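Soluble epoxide hydrolase (Bacillus megaterium, PDB 4INZ) belongs to the alpha/beta-hydrolase fold family as a soluble epoxide hydrolase, with a central, largely parallel beta sheet and helices packed around it. Local coordinates at residues 45-50 with 163-168; 85-90 with 216-221. The protein carries 1 engineered substitution. All blocks are in the same frame, centred on the assembly; numbering follows the deposited sequence. Where two conformers were deposited one is given.

Contact 1 of 2, residues 45-50 with 163-168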
ATOM      1  N   HIS A  45       2.134  -3.575  -0.948  1.00 16.97           N
ATOM      2  CA  HIS A  45       2.796  -2.703   0.010  1.00 15.00           C
ATOM      3  C   HIS A  45       2.779  -1.260  -0.462  1.00 14.81           C
ATOM      4  O   HIS A  45       2.256  -0.944  -1.540  1.00 17.36           O
ATOM      5  CB  HIS A  45       4.256  -3.131   0.159  1.00 16.60           C
ATOM      6  CG  HIS A  45       5.071  -2.851  -1.067  1.00 17.25           C
ATOM      7  ND1 HIS A  45       5.679  -1.636  -1.293  1.00 17.61           N
ATOM      8  CD2 HIS A  45       5.336  -3.615  -2.154  1.00 17.21           C
ATOM      9  CE1 HIS A  45       6.299  -1.668  -2.460  1.00 17.45           C
ATOM     10  NE2 HIS A  45       6.104  -2.857  -3.003  1.00 17.92           N
ATOM     11  N   GLY A  46       3.356  -0.384   0.358  1.00 17.17           N
ATOM     12  CA  GLY A  46       3.518   1.016   0.004  1.00 17.61           C
ATOM     13  C   GLY A  46       4.930   1.501   0.304  1.00 17.15           C
ATOM     14  O   GLY A  46       5.871   0.716   0.328  1.00 19.34           O
ATOM     15  N   PHE A  47       5.070   2.796   0.557  1.00 18.86           N
ATOM     16  CA  PHE A  47       6.380   3.426   0.699  1.00 18.60           C
ATOM     17  C   PHE A  47       6.826   3.496   2.156  1.00 18.52           C
ATOM     18  O   PHE A  47       6.044   3.891   3.019  1.00 18.93           O
ATOM     19  CB  PHE A  47       6.313   4.853   0.145  1.00 20.42           C
ATOM     20  CG  PHE A  47       7.572   5.642   0.363  1.00 21.36           C
ATOM     21  CD1 PHE A  47       8.589   5.616  -0.581  1.00 21.68           C
ATOM     22  CD2 PHE A  47       7.747   6.401   1.516  1.00 21.31           C
ATOM     23  CE1 PHE A  47       9.751   6.333  -0.385  1.00 23.42           C
ATOM     24  CE2 PHE A  47       8.914   7.123   1.718  1.00 21.58           C
ATOM     25  CZ  PHE A  47       9.919   7.084   0.761  1.00 22.47           C
ATOM     26  N   PRO A  48       8.100   3.161   2.440  1.00 18.63           N
ATOM     27  CA  PRO A  48       9.158   2.671   1.559  1.00 17.75           C
ATOM     28  C   PRO A  48       9.407   1.195   1.807  1.00 16.85           C
ATOM     29  O   PRO A  48      10.563   0.771   1.902  1.00 20.08           O
ATOM     30  CB  PRO A  48      10.368   3.450   2.057  1.00 18.22           C
ATOM     31  CG  PRO A  48      10.159   3.456   3.549  1.00 20.80           C
ATOM     32  CD  PRO A  48       8.647   3.505   3.767  1.00 18.83           C
ATOM     33  N   ASP A  49       8.337   0.420   1.915  1.00 17.55           N
ATOM     34  CA  ASP A  49       8.462  -1.000   2.210  1.00 18.67           C
ATOM     35  C   ASP A  49       8.562  -1.814   0.926  1.00 18.62           C
ATOM     36  O   ASP A  49       9.010  -1.314  -0.100  1.00 18.09           O
ATOM     37  CB  ASP A  49       7.268  -1.453   3.049  1.00 18.89           C
ATOM     38  CG  ASP A  49       7.030  -0.539   4.235  1.00 20.58           C
ATOM     39  OD1 ASP A  49       7.897  -0.502   5.129  1.00 21.51           O
ATOM     40  OD2 ASP A  49       5.993   0.158   4.262  1.00 21.93           O
ATOM     41  N   PHE A  50       8.153  -3.072   1.005  1.00 18.16           N
ATOM     42  CA  PHE A  50       8.168  -3.978  -0.137  1.00 17.00           C
ATOM     43  C   PHE A  50       7.477  -5.261   0.291  1.00 17.32           C
ATOM     44  O   PHE A  50       6.868  -5.301   1.351  1.00 17.23           O
ATOM     45  CB  PHE A  50       9.601  -4.230  -0.653  1.00 17.66           C
ATOM     46  CG  PHE A  50      10.510  -4.949   0.322  1.00 18.56           C
ATOM     47  CD1 PHE A  50      10.837  -4.388   1.551  1.00 19.18           C
ATOM     48  CD2 PHE A  50      11.088  -6.163  -0.027  1.00 18.25           C
ATOM     49  CE1 PHE A  50      11.698  -5.041   2.433  1.00 18.97           C
ATOM     50  CE2 PHE A  50      11.959  -6.829   0.844  1.00 19.62           C
ATOM     51  CZ  PHE A  50      12.265  -6.264   2.075  1.00 20.16           C
ATOM     52  N   LYS A 163       4.479  17.168  -0.355  1.00 34.47           N
ATOM     53  CA  LYS A 163       4.941  18.359  -1.049  1.00 35.09           C
ATOM     54  C   LYS A 163       6.468  18.392  -1.035  1.00 35.06           C
ATOM     55  O   LYS A 163       7.105  18.663  -2.052  1.00 34.44           O
ATOM     56  CB  LYS A 163       4.354  19.616  -0.399  1.00 40.15           C
ATOM     57  CG  LYS A 163       4.806  20.930  -1.020  1.00 44.14           C
ATOM     58  CD  LYS A 163       4.507  21.000  -2.506  1.00 46.31           C
ATOM     59  CE  LYS A 163       4.628  22.436  -3.018  1.00 49.40           C
ATOM     60  NZ  LYS A 163       3.530  23.300  -2.496  1.00 51.87           N
ATOM     61  N   TRP A 164       7.055  18.086   0.117  1.00 34.09           N
ATOM     62  CA  TRP A 164       8.506  18.057   0.233  1.00 31.47           C
ATOM     63  C   TRP A 164       9.114  17.026  -0.717  1.00 30.45           C
ATOM     64  O   TRP A 164      10.178  17.256  -1.291  1.00 29.82           O
ATOM     65  CB  TRP A 164       8.923  17.780   1.679  1.00 34.20           C
ATOM     66  CG  TRP A 164      10.398  17.839   1.905  1.00 34.07           C
ATOM     67  CD1 TRP A 164      11.232  18.875   1.601  1.00 35.67           C
ATOM     68  CD2 TRP A 164      11.216  16.826   2.503  1.00 34.45           C
ATOM     69  NE1 TRP A 164      12.518  18.567   1.964  1.00 35.59           N
ATOM     70  CE2 TRP A 164      12.537  17.314   2.519  1.00 34.46           C
ATOM     71  CE3 TRP A 164      10.960  15.551   3.019  1.00 36.01           C
ATOM     72  CZ2 TRP A 164      13.599  16.573   3.030  1.00 34.57           C
ATOM     73  CZ3 TRP A 164      12.020  14.816   3.530  1.00 36.88           C
ATOM     74  CH2 TRP A 164      13.321  15.332   3.533  1.00 36.14           C
ATOM     75  N   PHE A 165       8.432  15.896  -0.892  1.00 28.93           N
ATOM     76  CA  PHE A 165       8.931  14.845  -1.787  1.00 26.62           C
ATOM     77  C   PHE A 165       9.049  15.312  -3.235  1.00 28.01           C
ATOM     78  O   PHE A 165       9.631  14.623  -4.068  1.00 28.61           O
ATOM     79  CB  PHE A 165       8.054  13.592  -1.731  1.00 25.27           C
ATOM     80  CG  PHE A 165       8.320  12.708  -0.545  1.00 25.38           C
ATOM     81  CD1 PHE A 165       9.093  13.154   0.519  1.00 24.94           C
ATOM     82  CD2 PHE A 165       7.797  11.423  -0.498  1.00 26.02           C
ATOM     83  CE1 PHE A 165       9.331  12.336   1.615  1.00 25.63           C
ATOM     84  CE2 PHE A 165       8.031  10.597   0.597  1.00 27.15           C
ATOM     85  CZ  PHE A 165       8.802  11.052   1.652  1.00 27.78           C
ATOM     86  N   GLN A 166       8.482  16.475  -3.541  1.00 31.12           N
ATOM     87  CA  GLN A 166       8.585  17.025  -4.888  1.00 32.69           C
ATOM     88  C   GLN A 166       9.986  17.605  -5.107  1.00 34.28           C
ATOM     89  O   GLN A 166      10.444  17.732  -6.246  1.00 35.54           O
ATOM     90  CB  GLN A 166       7.518  18.103  -5.127  1.00 32.87           C
ATOM     91  CG  GLN A 166       6.093  17.694  -4.735  1.00 32.88           C
ATOM     92  CD  GLN A 166       5.548  16.537  -5.562  1.00 33.09           C
ATOM     93  OE1 GLN A 166       5.683  16.514  -6.784  1.00 34.29           O
ATOM     94  NE2 GLN A 166       4.925  15.574  -4.893  1.00 31.60           N
ATOM     95  N   LYS A 167      10.665  17.944  -4.011  1.00 34.47           N
ATOM     96  CA  LYS A 167      11.965  18.614  -4.085  1.00 35.15           C
ATOM     97  C   LYS A 167      13.103  17.655  -4.438  1.00 37.98           C
ATOM     98  O   LYS A 167      13.089  16.486  -4.056  1.00 37.37           O
ATOM     99  CB  LYS A 167      12.277  19.324  -2.765  1.00 38.03           C
ATOM    100  CG  LYS A 167      11.230  20.347  -2.349  1.00 42.69           C
ATOM    101  CD  LYS A 167      11.418  21.674  -3.068  1.00 47.90           C
ATOM    102  CE  LYS A 167      12.515  22.503  -2.413  1.00 50.52           C
ATOM    103  NZ  LYS A 167      12.756  23.789  -3.133  1.00 52.19           N
ATOM    104  N   GLN A 168      14.100  18.163  -5.154  1.00 41.01           N
ATOM    105  CA  GLN A 168      15.214  17.326  -5.590  1.00 42.67           C
ATOM    106  C   GLN A 168      16.093  16.833  -4.442  1.00 39.70           C
ATOM    107  O   GLN A 168      16.745  15.802  -4.561  1.00 39.97           O
ATOM    108  CB  GLN A 168      16.066  18.051  -6.639  1.00 47.31           C
ATOM    109  CG  GLN A 168      15.427  18.092  -8.019  1.00 52.26           C
ATOM    110  CD  GLN A 168      15.112  16.701  -8.560  1.00 55.93           C
ATOM    111  OE1 GLN A 168      15.966  15.812  -8.566  1.00 56.35           O
ATOM    112  NE2 GLN A 168      13.876  16.510  -9.009  1.00 57.09           N
TER
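The rings of Phe47 and Phe165 meet with their distal corners, Phe47 CE2 lying 3.8 Å from Phe165 CE2. Their planes are inclined at 66° and their centroids lie 5.5 Å apart, which defines an offset edge-to-face pair with the edge of Phe165 toward the face of Phe47. Phe165 CZ also lies 3.9 Å from Phe47 CE2, and Phe47 CZ 4.0 Å from Phe165 CE2. The side chains reach out from opposite directions and bridge the 12.0 Å between Phe47 CA and Phe165 CA without any approach of the backbones. Phe47 holds CG anti to its N (chi1 174°), which sends the ring out of the loop toward Phe165. Pro48 CB, after a cis peptide bond, sits 3.6 Å above the ring plane of Phe47, on the face opposite the one Phe165 approaches.

The loop beneath Phe47 is tied by Gly46 O, which accepts from His45 ND1 and from Asp49 N on opposite faces of its carbonyl plane. The imidazole bond is nearly straight at 170°, and the acceptor lies in the ring plane of His45. His45 to Pro48 read as the HGXP motif of epoxide hydrolases, which in relatives forms part of the oxyanion hole; here Phe47 N is hydrogen-bonded to Asp114. On the other segment, Phe165 lies in a type I turn from Trp164 to Lys167, and Trp164 CE3 lies in plane at the edge of its ring. Leu217 of helix 213-220 touches Phe165, and Tyr220 of the same helix packs edge-to-face with it.

No hydrogen bond crosses between the segments and only 73 Å² is buried, so the join is purely apolar: one aromatic pair, buried in the chain, fits the turn against the motif loop.

Contact 2 of 2, residues 85-90 with 216-221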
ATOM      1  N   GLU A  85       6.153   9.286 -16.109  1.00 31.59           N
ATOM      2  CA  GLU A  85       4.969   8.707 -16.728  1.00 33.65           C
ATOM      3  C   GLU A  85       4.854   7.215 -16.440  1.00 33.41           C
ATOM      4  O   GLU A  85       3.763   6.649 -16.503  1.00 36.04           O
ATOM      5  CB  GLU A  85       4.968   8.973 -18.236  1.00 37.75           C
ATOM      6  CG  GLU A  85       4.895  10.457 -18.576  1.00 43.17           C
ATOM      7  CD  GLU A  85       4.656  10.714 -20.048  1.00 50.96           C
ATOM      8  OE1 GLU A  85       4.034  11.750 -20.374  1.00 53.76           O
ATOM      9  OE2 GLU A  85       5.093   9.888 -20.878  1.00 53.74           O
ATOM     10  N   SER A  86       5.979   6.584 -16.108  1.00 31.29           N
ATOM     11  CA  SER A  86       5.994   5.154 -15.819  1.00 29.05           C
ATOM     12  C   SER A  86       5.399   4.824 -14.453  1.00 27.75           C
ATOM     13  O   SER A  86       5.237   3.647 -14.107  1.00 26.35           O
ATOM     14  CB  SER A  86       7.419   4.610 -15.904  1.00 31.84           C
ATOM     15  OG  SER A  86       7.936   4.762 -17.219  1.00 35.62           O
ATOM     16  N   TYR A  87       5.080   5.860 -13.679  1.00 25.84           N
ATOM     17  CA  TYR A  87       4.596   5.672 -12.308  1.00 24.90           C
ATOM     18  C   TYR A  87       3.259   6.359 -12.061  1.00 26.64           C
ATOM     19  O   TYR A  87       2.885   6.628 -10.917  1.00 28.66           O
ATOM     20  CB  TYR A  87       5.649   6.146 -11.310  1.00 24.71           C
ATOM     21  CG  TYR A  87       6.950   5.398 -11.490  1.00 25.10           C
ATOM     22  CD1 TYR A  87       7.151   4.158 -10.888  1.00 25.86           C
ATOM     23  CD2 TYR A  87       7.960   5.904 -12.300  1.00 25.80           C
ATOM     24  CE1 TYR A  87       8.334   3.456 -11.067  1.00 26.60           C
ATOM     25  CE2 TYR A  87       9.139   5.207 -12.487  1.00 26.07           C
ATOM     26  CZ  TYR A  87       9.322   3.985 -11.869  1.00 26.43           C
ATOM     27  OH  TYR A  87      10.500   3.291 -12.066  1.00 26.83           O
ATOM     28  N   GLU A  88       2.541   6.634 -13.145  1.00 28.02           N
ATOM     29  CA  GLU A  88       1.201   7.205 -13.070  1.00 28.57           C
ATOM     30  C   GLU A  88       0.166   6.150 -12.685  1.00 26.83           C
ATOM     31  O   GLU A  88       0.333   4.971 -12.980  1.00 25.97           O
ATOM     32  CB  GLU A  88       0.820   7.828 -14.417  1.00 31.63           C
ATOM     33  CG  GLU A  88       1.621   9.061 -14.761  1.00 36.52           C
ATOM     34  CD  GLU A  88       1.046  10.318 -14.126  1.00 45.41           C
ATOM     35  OE1 GLU A  88       0.063  10.204 -13.356  1.00 48.06           O
ATOM     36  OE2 GLU A  88       1.568  11.420 -14.404  1.00 48.83           O
ATOM     37  N   ILE A  89      -0.913   6.590 -12.047  1.00 26.40           N
ATOM     38  CA  ILE A  89      -1.929   5.681 -11.513  1.00 26.15           C
ATOM     39  C   ILE A  89      -2.484   4.680 -12.539  1.00 27.80           C
ATOM     40  O   ILE A  89      -2.677   3.513 -12.215  1.00 27.14           O
ATOM     41  CB  ILE A  89      -3.095   6.454 -10.842  1.00 27.50           C
ATOM     42  CG1 ILE A  89      -4.055   5.486 -10.141  1.00 27.91           C
ATOM     43  CG2 ILE A  89      -3.828   7.328 -11.863  1.00 26.03           C
ATOM     44  CD1 ILE A  89      -3.448   4.772  -8.913  1.00 29.35           C
ATOM     45  N   ASP A  90      -2.734   5.118 -13.772  1.00 29.38           N
ATOM     46  CA  ASP A  90      -3.291   4.201 -14.760  1.00 30.68           C
ATOM     47  C   ASP A  90      -2.326   3.047 -15.044  1.00 31.23           C
ATOM     48  O   ASP A  90      -2.750   1.911 -15.279  1.00 31.94           O
ATOM     49  CB  ASP A  90      -3.632   4.924 -16.069  1.00 35.06           C
ATOM     50  CG  ASP A  90      -4.841   5.840 -15.942  1.00 36.60           C
ATOM     51  OD1 ASP A  90      -5.533   5.790 -14.909  1.00 36.69           O
ATOM     52  OD2 ASP A  90      -5.110   6.603 -16.895  1.00 38.23           O
ATOM     53  N   MET A 216      10.725   5.265  -6.368  1.00 21.32           N
ATOM     54  CA  MET A 216       9.795   5.341  -5.256  0.60 20.24           C
ATOM     55  C   MET A 216       9.206   6.756  -5.141  1.00 21.13           C
ATOM     56  O   MET A 216       7.989   6.915  -5.005  1.00 22.45           O
ATOM     57  CB  MET A 216      10.483   4.870  -3.964  0.60 21.53           C
ATOM     58  CG  MET A 216      11.018   3.434  -4.084  0.60 21.83           C
ATOM     59  SD  MET A 216      12.362   2.944  -2.972  0.60 23.93           S
ATOM     60  CE  MET A 216      11.495   2.856  -1.409  0.60 24.13           C
ATOM     61  N   LEU A 217      10.064   7.771  -5.212  1.00 21.19           N
ATOM     62  CA  LEU A 217       9.613   9.161  -5.123  1.00 23.29           C
ATOM     63  C   LEU A 217       8.767   9.571  -6.323  1.00 25.59           C
ATOM     64  O   LEU A 217       7.900  10.445  -6.209  1.00 26.98           O
ATOM     65  CB  LEU A 217      10.812  10.105  -4.962  1.00 24.24           C
ATOM     66  CG  LEU A 217      11.574   9.922  -3.645  1.00 25.39           C
ATOM     67  CD1 LEU A 217      12.889  10.696  -3.615  1.00 26.47           C
ATOM     68  CD2 LEU A 217      10.688  10.310  -2.458  1.00 26.78           C
ATOM     69  N   SER A 218       9.016   8.940  -7.467  1.00 26.07           N
ATOM     70  CA  SER A 218       8.295   9.261  -8.700  1.00 26.83           C
ATOM     71  C   SER A 218       6.782   9.086  -8.557  1.00 25.87           C
ATOM     72  O   SER A 218       6.007   9.843  -9.145  1.00 26.33           O
ATOM     73  CB  SER A 218       8.828   8.442  -9.882  1.00 26.73           C
ATOM     74  OG  SER A 218      10.145   8.835 -10.219  1.00 28.10           O
ATOM     75  N   TYR A 219       6.365   8.092  -7.780  1.00 23.60           N
ATOM     76  CA  TYR A 219       4.951   7.912  -7.469  1.00 22.34           C
ATOM     77  C   TYR A 219       4.350   9.214  -6.958  1.00 23.65           C
ATOM     78  O   TYR A 219       3.283   9.639  -7.412  1.00 24.92           O
ATOM     79  CB  TYR A 219       4.780   6.863  -6.374  1.00 21.04           C
ATOM     80  CG  TYR A 219       4.934   5.422  -6.788  1.00 20.71           C
ATOM     81  CD1 TYR A 219       6.172   4.901  -7.139  1.00 20.20           C
ATOM     82  CD2 TYR A 219       3.839   4.566  -6.778  1.00 21.06           C
ATOM     83  CE1 TYR A 219       6.307   3.574  -7.486  1.00 18.70           C
ATOM     84  CE2 TYR A 219       3.962   3.239  -7.126  1.00 21.06           C
ATOM     85  CZ  TYR A 219       5.194   2.747  -7.480  1.00 19.72           C
ATOM     86  OH  TYR A 219       5.309   1.426  -7.823  1.00 19.64           O
ATOM     87  N   TYR A 220       5.029   9.828  -5.993  1.00 22.31           N
ATOM     88  CA  TYR A 220       4.529  11.037  -5.339  1.00 23.21           C
ATOM     89  C   TYR A 220       4.509  12.235  -6.280  1.00 25.18           C
ATOM     90  O   TYR A 220       3.697  13.156  -6.126  1.00 25.62           O
ATOM     91  CB  TYR A 220       5.379  11.385  -4.110  1.00 22.71           C
ATOM     92  CG  TYR A 220       5.241  10.420  -2.955  1.00 22.85           C
ATOM     93  CD1 TYR A 220       4.334  10.658  -1.932  1.00 22.58           C
ATOM     94  CD2 TYR A 220       6.025   9.272  -2.885  1.00 23.18           C
ATOM     95  CE1 TYR A 220       4.202   9.777  -0.871  1.00 24.03           C
ATOM     96  CE2 TYR A 220       5.903   8.386  -1.830  1.00 23.46           C
ATOM     97  CZ  TYR A 220       4.989   8.641  -0.824  1.00 23.42           C
ATOM     98  OH  TYR A 220       4.859   7.760   0.228  1.00 26.02           O
ATOM     99  N   ARG A 221       5.411  12.223  -7.251  1.00 26.33           N
ATOM    100  CA  ARG A 221       5.588  13.379  -8.125  1.00 26.39           C
ATOM    101  C   ARG A 221       4.534  13.461  -9.223  1.00 29.11           C
ATOM    102  O   ARG A 221       4.551  14.383 -10.041  1.00 31.36           O
ATOM    103  CB  ARG A 221       7.015  13.399  -8.687  1.00 27.79           C
ATOM    104  CG  ARG A 221       8.014  13.701  -7.587  1.00 27.61           C
ATOM    105  CD  ARG A 221       9.456  13.391  -7.940  1.00 27.99           C
ATOM    106  NE  ARG A 221      10.318  13.796  -6.835  1.00 29.30           N
ATOM    107  CZ  ARG A 221      11.640  13.681  -6.821  1.00 31.26           C
ATOM    108  NH1 ARG A 221      12.280  13.157  -7.859  1.00 30.23           N
ATOM    109  NH2 ARG A 221      12.322  14.089  -5.758  1.00 35.87           N
TER
HETATM  110  O   HOH W   1       1.582   8.372  -9.247  1.00 28.84           O
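Residues 85-90, leading into helix 89-102, approach helix 213-220 most closely at Tyr87 and Tyr219, whose CA atoms are 5.3 Å apart, and one water bridges the backbones there, donating to Tyr87 O at 2.7 Å and to Tyr219 O at 2.8 Å. Beside this bridge the Tyr87 ring spans both neighbours: its CD2 rests 3.6 Å from Ser218 CB, while its CD1 lies 3.6 Å from Tyr219 CE1. The two tyrosine side chains run across each other at about a right angle, with ring planes at 44° and centroids 5.5 Å apart, an oblique aromatic pair. Tyr87 has CG beside its backbone N (chi1 -59°), directing the ring toward the helix.

Tyr87 OH is hydrogen-bonded to Pro81 O and to Ser215 OG, on the same helix just before 216-221; Tyr219 OH bonds with Arg73 O, and Ser218 OG with Leu214 O. Tyr219 is further packed edge-to-face with Trp115.

Between the two segments themselves no direct hydrogen bond forms; buried carbon surfaces in van der Waals contact join them, together with the water, which uses both hydrogens to satisfy two carbonyl oxygens that could not bond to each other.

How the contacts relate
The two contacts have centres 10 Å apart, on the same side of the chain's centre. Their segments alternate along the sequence: 45-50, 85-90, 163-168, 216-221. The first two follow strands of the central sheet (40-44 and 66-70), whereas the last two belong to the helical region inserted between strands 131-137 and 248-253, the place of the cap in this family. Both contacts therefore probably join cap to core, as in related hydrolases. They also touch directly: Phe165 O lies 3.0 Å from Arg221 NE and Gln166 NE2 3.0 Å from Tyr220 O, both probable hydrogen bonds. Helix 213-220 and the residue after it thus link the turn of contact 1 with the helix-start region of contact 2.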